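Local structure of ferric iron-binding protein HitA (Pseudomonas aeruginosa PAO1, 6IWF) at residues Leu74-Val85 / Gly92-Thr100. The protein binds iron as a metal-binding member of the bacterial solute-binding proteins and probably serves ferric iron uptake, with a link to gallium internalization. Residues are numbered along the deposited sequence; the frame is centred on the assembly and turned at random.
Sequences LAKLEPETLALV and GNGDWIGIT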
# COMPACT_ATOMS: atom_id res chain seq x y z
N LEU A 74 12.41 -10.90 -11.50
CA LEU A 74 11.79 -9.77 -12.18
C LEU A 74 12.68 -9.26 -13.31
O LEU A 74 13.90 -9.11 -13.14
CB LEU A 74 11.50 -8.64 -11.19
CG LEU A 74 10.67 -9.06 -9.98
CD1 LEU A 74 10.37 -7.82 -9.09
CD2 LEU A 74 9.36 -9.74 -10.38
N ALA A 75 12.06 -8.97 -14.45
CA ALA A 75 12.78 -8.45 -15.61
C ALA A 75 13.11 -6.98 -15.43
O ALA A 75 12.31 -6.21 -14.90
CB ALA A 75 11.94 -8.63 -16.88
N LYS A 76 14.29 -6.57 -15.90
CA LYS A 76 14.61 -5.15 -15.93
C LYS A 76 13.59 -4.42 -16.80
O LYS A 76 13.21 -4.89 -17.87
CB LYS A 76 16.04 -4.94 -16.45
CG LYS A 76 16.28 -3.67 -17.27
CD LYS A 76 16.26 -2.38 -16.43
CE LYS A 76 17.05 -1.27 -17.13
NZ LYS A 76 16.24 -0.48 -18.11
N LEU A 77 13.10 -3.28 -16.31
CA LEU A 77 12.11 -2.50 -17.04
C LEU A 77 12.79 -1.61 -18.08
O LEU A 77 13.91 -1.14 -17.89
CB LEU A 77 11.29 -1.64 -16.08
CG LEU A 77 10.33 -2.41 -15.18
CD1 LEU A 77 9.81 -1.49 -14.07
CD2 LEU A 77 9.18 -3.00 -15.98
N GLU A 78 12.07 -1.35 -19.17
CA GLU A 78 12.62 -0.49 -20.21
C GLU A 78 12.93 0.90 -19.64
O GLU A 78 12.16 1.43 -18.83
CB GLU A 78 11.64 -0.39 -21.38
CG GLU A 78 11.62 -1.67 -22.21
CD GLU A 78 10.58 -1.65 -23.31
OE1 GLU A 78 10.70 -2.48 -24.24
OE2 GLU A 78 9.65 -0.82 -23.26
N PRO A 79 14.05 1.50 -20.03
CA PRO A 79 14.40 2.83 -19.50
C PRO A 79 13.33 3.87 -19.73
O PRO A 79 13.16 4.76 -18.88
CB PRO A 79 15.70 3.17 -20.24
CG PRO A 79 15.75 2.24 -21.42
CD PRO A 79 15.07 1.00 -20.97
N GLU A 80 12.59 3.80 -20.84
CA GLU A 80 11.47 4.71 -21.05
C GLU A 80 10.44 4.58 -19.93
O GLU A 80 9.87 5.58 -19.49
CB GLU A 80 10.81 4.43 -22.40
CG GLU A 80 11.70 4.71 -23.60
CD GLU A 80 12.52 3.50 -24.04
OE1 GLU A 80 13.02 3.52 -25.18
OE2 GLU A 80 12.68 2.54 -23.25
N THR A 81 10.20 3.35 -19.46
CA THR A 81 9.28 3.16 -18.34
C THR A 81 9.84 3.74 -17.05
O THR A 81 9.13 4.44 -16.31
CB THR A 81 8.98 1.67 -18.17
OG1 THR A 81 8.43 1.18 -19.40
CG2 THR A 81 7.97 1.45 -17.05
N LEU A 82 11.12 3.47 -16.76
CA LEU A 82 11.72 3.98 -15.52
C LEU A 82 11.73 5.50 -15.49
O LEU A 82 11.64 6.10 -14.41
CB LEU A 82 13.14 3.44 -15.36
CG LEU A 82 13.20 1.94 -15.12
CD1 LEU A 82 14.57 1.41 -15.39
CD2 LEU A 82 12.75 1.61 -13.68
N ALA A 83 11.82 6.14 -16.66
CA ALA A 83 11.85 7.59 -16.71
C ALA A 83 10.51 8.22 -16.33
O ALA A 83 10.45 9.44 -16.14
CB ALA A 83 12.27 8.05 -18.11
N LEU A 84 9.44 7.43 -16.22
CA LEU A 84 8.14 7.99 -15.91
C LEU A 84 7.94 8.30 -14.43
O LEU A 84 6.95 8.96 -14.09
CB LEU A 84 7.04 7.04 -16.39
CG LEU A 84 6.96 6.81 -17.92
CD1 LEU A 84 5.98 5.70 -18.23
CD2 LEU A 84 6.57 8.09 -18.66
N VAL A 85 8.85 7.85 -13.54
CA VAL A 85 8.72 8.07 -12.10
C VAL A 85 10.06 8.50 -11.52
O VAL A 85 11.13 8.32 -12.12
CB VAL A 85 8.20 6.82 -11.35
CG1 VAL A 85 6.95 6.25 -12.02
CG2 VAL A 85 9.29 5.75 -11.23
N GLY A 92 15.80 -0.57 -6.94
CA GLY A 92 17.17 -0.11 -7.10
C GLY A 92 17.83 -0.61 -8.37
O GLY A 92 18.67 0.07 -8.95
N ASN A 93 17.48 -1.82 -8.80
CA ASN A 93 18.00 -2.38 -10.04
C ASN A 93 17.04 -2.20 -11.21
O ASN A 93 17.24 -2.81 -12.26
CB ASN A 93 18.33 -3.86 -9.85
CG ASN A 93 19.47 -4.07 -8.88
OD1 ASN A 93 20.36 -3.22 -8.75
ND2 ASN A 93 19.45 -5.19 -8.17
N GLY A 94 15.99 -1.39 -11.04
CA GLY A 94 15.09 -1.08 -12.13
C GLY A 94 14.23 -2.23 -12.60
O GLY A 94 13.84 -2.26 -13.77
N ASP A 95 13.92 -3.19 -11.72
CA ASP A 95 13.08 -4.32 -12.11
C ASP A 95 11.74 -4.33 -11.40
O ASP A 95 11.04 -5.34 -11.43
CB ASP A 95 13.81 -5.65 -11.87
CG ASP A 95 14.53 -5.70 -10.54
OD1 ASP A 95 14.34 -4.78 -9.71
OD2 ASP A 95 15.29 -6.68 -10.32
N TRP A 96 11.36 -3.24 -10.75
CA TRP A 96 9.97 -3.01 -10.42
C TRP A 96 9.78 -1.51 -10.34
O TRP A 96 10.76 -0.76 -10.24
CB TRP A 96 9.54 -3.73 -9.13
CG TRP A 96 10.25 -3.30 -7.89
CD1 TRP A 96 11.34 -3.89 -7.33
CD2 TRP A 96 9.90 -2.20 -7.04
NE1 TRP A 96 11.71 -3.22 -6.18
CE2 TRP A 96 10.84 -2.18 -5.98
CE3 TRP A 96 8.90 -1.22 -7.08
CZ2 TRP A 96 10.81 -1.21 -4.97
CZ3 TRP A 96 8.87 -0.26 -6.06
CH2 TRP A 96 9.81 -0.27 -5.02
N ILE A 97 8.54 -1.07 -10.39
CA ILE A 97 8.27 0.36 -10.49
C ILE A 97 7.02 0.70 -9.69
O ILE A 97 6.04 -0.04 -9.71
CB ILE A 97 8.14 0.83 -11.95
CG1 ILE A 97 8.22 2.35 -12.03
CG2 ILE A 97 6.89 0.26 -12.62
CD1 ILE A 97 8.63 2.84 -13.43
N GLY A 98 7.08 1.83 -8.99
CA GLY A 98 5.92 2.28 -8.23
C GLY A 98 4.83 2.79 -9.15
O GLY A 98 5.11 3.37 -10.20
N ILE A 99 3.59 2.53 -8.77
CA ILE A 99 2.41 2.89 -9.56
C ILE A 99 1.59 3.97 -8.86
O ILE A 99 1.23 4.97 -9.47
CB ILE A 99 1.54 1.66 -9.87
CG1 ILE A 99 2.36 0.56 -10.56
CG2 ILE A 99 0.35 2.05 -10.71
CD1 ILE A 99 3.05 1.02 -11.84
N THR A 100 1.27 3.76 -7.58
CA THR A 100 0.62 4.77 -6.76
C THR A 100 1.28 4.79 -5.40
O THR A 100 1.98 3.85 -5.01
CB THR A 100 -0.88 4.53 -6.56
OG1 THR A 100 -1.07 3.33 -5.79
CG2 THR A 100 -1.63 4.43 -7.91
O HOH W 1 14.99 -9.66 -10.45
O HOH W 2 9.93 -5.66 -13.95
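This is a mostly apolar, buried contact in which I97, at the start of strand 97-108, packs against L77, T81, L82 and V85 of the loop and short helix at 74-85. The contact has one direct hydrogen bond, at its loop end. L77 N donates to G94 O at 2.8 Å, and the bond is almost straight at 174°.

I97 meets four side chains. Its CB and CG2 lie against L77 CD1, with CB at 3.6 Å. With CG1 anti to the backbone N (chi1 -166°) and the chain extended beyond it, CD1 reaches the helix at T81 and L82. There CD1 touches V85 CG2 at 3.7 Å and comes close to T81 O, T81 CG2 and L82 CD2. V245 of helix 238-248 also touches I97.

L82 sends both methyls over the backbone of G94, with CD2 3.9 Å from G94 CA. G94 has a positive phi of 69°, which by itself favours glycine. On the solvent side, K76 CD passes 3.6 Å from G94 O.

Next to the L77-G94 bond, L74 CB lies 3.3 Å from D95 O, and L74 CD1 reaches W96 CB. Two waters bridge the segments. One accepts from L74 N and lies 3.0 Å from D95 OD2. The other lies between A75 O and D95 O. At the far end, V85 CG1 covers G98 O, a buried carbonyl with no partner in the model. G98 lies about 11 Å from the side chain of E60, which binds Fe(3+) in a structure of this protein; no iron is bound here.

Beyond the contact, A75 and I97 both bond to the backbone of strand 224-231. The arrangement fits the periplasmic-binding-protein fold, in which 97-108 and 224-231 are long antiparallel strands that pass from one lobe to the other.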